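Local coordinates for protein 4-oxalocrotonate tautomerase (Thermus thermophilus, PDB 3ABF) that belongs to the tautomerase family of the MIF clan and assembles from six copies of a small beta-alpha-beta chain, at residues 4-10 / 41-47. Residues are numbered along the deposited sequence.
Sequences LKVTLLE and VILYEVR. With SO4 (sulfate ion), chain G; SO4 (sulfate ion), chain I.
Residues 4-9 of strand 2-9 and 41-46 of strand 39-46 run parallel in register, Leu4 beside Val41 through Leu9 beside Val46. The axes of these segments approach to 4.6 Å at 27°. All residues lie in the beta region, Leu8 the most extended (-154/164). Six backbone hydrogen bonds alternate: Ile42 N to Leu4 O (2.9 Å), Val6 N to Ile42 O (2.8 Å), Tyr44 N to Val6 O (2.8 Å), Leu8 N to Tyr44 O (3.2 Å), Val46 N to Leu8 O (2.9 Å) and Glu10 N to Val46 O (3.0 Å).

Leu4, Val6, Val41 and Leu43 share one face and pack on helix 14-31. This is a beta-alpha-beta unit of the tautomerase fold. Leu43 (m, t) brings CD2 to 3.8 Å from Val6 CB. Leu8 takes chi1 p and brings CD2 to 4.1 Å from CG of Glu45. Glu45 (m, t) OE1 is salt-bridged to Lys17 and accepts a hydrogen bond from Gln50 of a neighbouring subunit; a water joins its OE2 to Leu9 O, 2.7 Å from each.

The other face carries Lys5, Thr7, Ile42 and Tyr44. Tyr44 (chi1 t) meets OG1 of Thr7 (m) at its ring edge, 3.4 Å from CD1. Lys5 (t, t, p, t) runs its CG 4.2 Å from Tyr44 CB. Its NZ donates to O1 (2.9 Å) and O3 (3.0 Å) of sulfate G and to O4 (2.7 Å) of sulfate I.

At Leu9 (m, t) and Val46 the side chains diverge, yet Leu9 CD2 reaches Val46 CG2 at 3.9 Å; both touch Trp51.

Lys5 amino groups of several subunits converge on these sulfates, probably from the crystallisation liquor; such converging positive charge suits an anion.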
loop_
_atom_site.group_PDB
_atom_site.type_symbol
_atom_site.label_atom_id
_atom_site.label_comp_id
_atom_site.label_asym_id
_atom_site.label_seq_id
_atom_site.Cartn_x
_atom_site.Cartn_y
_atom_site.Cartn_z
ATOM N N LEU A 4 -9.029 6.465 -4.092
ATOM C CA LEU A 4 -8.110 7.541 -3.789
ATOM C C LEU A 4 -7.688 7.358 -2.337
ATOM O O LEU A 4 -8.524 7.445 -1.436
ATOM C CB LEU A 4 -8.806 8.894 -3.939
ATOM C CG LEU A 4 -9.539 9.135 -5.265
ATOM C CD1 LEU A 4 -10.237 10.485 -5.221
ATOM C CD2 LEU A 4 -8.555 9.080 -6.411
ATOM N N LYS A 5 -6.405 7.092 -2.112
ATOM C CA LYS A 5 -5.912 6.927 -0.753
ATOM C C LYS A 5 -5.128 8.176 -0.426
ATOM O O LYS A 5 -4.214 8.550 -1.157
ATOM C CB LYS A 5 -4.999 5.691 -0.615
ATOM C CG LYS A 5 -4.648 5.440 0.839
ATOM C CD LYS A 5 -3.943 4.112 1.098
ATOM C CE LYS A 5 -2.475 4.199 0.763
ATOM N NZ LYS A 5 -1.735 3.030 1.324
ATOM N N VAL A 6 -5.507 8.843 0.656
ATOM C CA VAL A 6 -4.827 10.062 1.066
ATOM C C VAL A 6 -3.998 9.782 2.304
ATOM O O VAL A 6 -4.534 9.378 3.333
ATOM C CB VAL A 6 -5.835 11.178 1.428
ATOM C CG1 VAL A 6 -5.089 12.484 1.735
ATOM C CG2 VAL A 6 -6.853 11.357 0.293
ATOM N N THR A 7 -2.691 9.984 2.213
ATOM C CA THR A 7 -1.843 9.771 3.373
ATOM C C THR A 7 -1.557 11.149 3.948
ATOM O O THR A 7 -1.050 12.025 3.253
ATOM C CB THR A 7 -0.540 9.058 2.986
ATOM O OG1 THR A 7 -0.859 7.786 2.409
ATOM C CG2 THR A 7 0.333 8.830 4.209
ATOM N N LEU A 8 -1.933 11.347 5.212
ATOM C CA LEU A 8 -1.728 12.626 5.888
ATOM C C LEU A 8 -1.639 12.414 7.391
ATOM O O LEU A 8 -2.022 11.363 7.894
ATOM C CB LEU A 8 -2.888 13.583 5.587
ATOM C CG LEU A 8 -4.260 13.259 6.198
ATOM C CD1 LEU A 8 -5.229 14.367 5.835
ATOM C CD2 LEU A 8 -4.787 11.916 5.699
ATOM N N LEU A 9 -1.138 13.414 8.108
ATOM C CA LEU A 9 -1.012 13.306 9.553
ATOM C C LEU A 9 -2.385 13.318 10.185
ATOM O O LEU A 9 -3.278 14.041 9.731
ATOM C CB LEU A 9 -0.175 14.461 10.110
ATOM C CG LEU A 9 1.333 14.425 9.834
ATOM C CD1 LEU A 9 1.959 15.733 10.299
ATOM C CD2 LEU A 9 1.974 13.241 10.562
ATOM N N GLU A 10 -2.539 12.523 11.244
ATOM C CA GLU A 10 -3.792 12.421 11.966
ATOM C C GLU A 10 -4.105 13.749 12.658
ATOM O O GLU A 10 -3.194 14.507 12.984
ATOM C CB GLU A 10 -3.691 11.297 13.007
ATOM C CG GLU A 10 -5.011 10.931 13.663
ATOM C CD GLU A 10 -4.963 9.585 14.388
ATOM O OE1 GLU A 10 -6.001 9.184 14.947
ATOM O OE2 GLU A 10 -3.897 8.925 14.399
ATOM N N VAL A 41 -12.797 6.874 -1.217
ATOM C CA VAL A 41 -11.696 7.624 -0.649
ATOM C C VAL A 41 -11.348 7.016 0.696
ATOM O O VAL A 41 -12.225 6.720 1.512
ATOM C CB VAL A 41 -12.036 9.111 -0.459
ATOM C CG1 VAL A 41 -10.831 9.838 0.132
ATOM C CG2 VAL A 41 -12.398 9.738 -1.810
ATOM N N ILE A 42 -10.060 6.804 0.912
ATOM C CA ILE A 42 -9.598 6.251 2.171
ATOM C C ILE A 42 -8.611 7.244 2.745
ATOM O O ILE A 42 -7.688 7.700 2.046
ATOM C CB ILE A 42 -8.879 4.896 1.971
ATOM C CG1 ILE A 42 -9.868 3.848 1.461
ATOM C CG2 ILE A 42 -8.249 4.446 3.298
ATOM C CD1 ILE A 42 -9.219 2.503 1.111
ATOM N N LEU A 43 -8.806 7.591 4.010
ATOM C CA LEU A 43 -7.904 8.506 4.663
ATOM C C LEU A 43 -6.987 7.662 5.526
ATOM O O LEU A 43 -7.414 7.052 6.513
ATOM C CB LEU A 43 -8.675 9.526 5.520
ATOM C CG LEU A 43 -9.696 10.383 4.756
ATOM C CD1 LEU A 43 -10.300 11.432 5.678
ATOM C CD2 LEU A 43 -9.010 11.078 3.590
ATOM N N TYR A 44 -5.734 7.586 5.108
ATOM C CA TYR A 44 -4.720 6.838 5.841
ATOM C C TYR A 44 -4.019 7.881 6.703
ATOM O O TYR A 44 -3.110 8.551 6.246
ATOM C CB TYR A 44 -3.725 6.219 4.869
ATOM C CG TYR A 44 -2.536 5.560 5.534
ATOM C CD1 TYR A 44 -1.311 5.470 4.870
ATOM C CD2 TYR A 44 -2.619 5.060 6.831
ATOM C CE1 TYR A 44 -0.201 4.907 5.481
ATOM C CE2 TYR A 44 -1.497 4.493 7.457
ATOM C CZ TYR A 44 -0.298 4.424 6.773
ATOM O OH TYR A 44 0.823 3.883 7.371
ATOM N N GLU A 45 -4.468 8.018 7.947
ATOM C CA GLU A 45 -3.907 9.000 8.858
ATOM C C GLU A 45 -2.748 8.395 9.632
ATOM O O GLU A 45 -2.896 7.365 10.316
ATOM C CB GLU A 45 -4.995 9.490 9.823
ATOM C CG GLU A 45 -6.141 10.221 9.130
ATOM C CD GLU A 45 -7.238 10.633 10.096
ATOM O OE1 GLU A 45 -8.142 9.815 10.381
ATOM O OE2 GLU A 45 -7.181 11.775 10.590
ATOM N N VAL A 46 -1.595 9.035 9.533
ATOM C CA VAL A 46 -0.419 8.521 10.212
ATOM C C VAL A 46 -0.061 9.388 11.404
ATOM O O VAL A 46 -0.270 10.601 11.401
ATOM C CB VAL A 46 0.775 8.413 9.247
ATOM C CG1 VAL A 46 0.350 7.641 8.003
ATOM C CG2 VAL A 46 1.275 9.779 8.870
ATOM N N ARG A 47 0.461 8.748 12.438
ATOM C CA ARG A 47 0.827 9.471 13.635
ATOM C C ARG A 47 2.182 10.122 13.453
ATOM O O ARG A 47 2.959 9.725 12.599
ATOM C CB ARG A 47 0.797 8.527 14.839
ATOM C CG ARG A 47 -0.609 7.929 15.043
ATOM C CD ARG A 47 -0.829 7.500 16.476
ATOM N NE ARG A 47 -0.049 6.314 16.816
ATOM C CZ ARG A 47 -0.396 5.074 16.484
ATOM N NH1 ARG A 47 0.377 4.054 16.837
ATOM N NH2 ARG A 47 -1.520 4.858 15.801
HETATM S S SO4 G . 1.518 2.985 -0.103
HETATM O O1 SO4 G . 1.052 2.400 1.165
HETATM O O2 SO4 G . 2.194 1.965 -0.922
HETATM O O3 SO4 G . 0.357 3.512 -0.837
HETATM O O4 SO4 G . 2.452 4.086 0.186
HETATM S S SO4 I . -3.198 0.057 -0.570
HETATM O O1 SO4 I . -4.099 -1.089 -0.438
HETATM O O2 SO4 I . -1.836 -0.423 -0.843
HETATM O O3 SO4 I . -3.633 0.915 -1.680
HETATM O O4 SO4 I . -3.223 0.825 0.687
HETATM O O HOH W 1 -5.956 13.976 9.685
#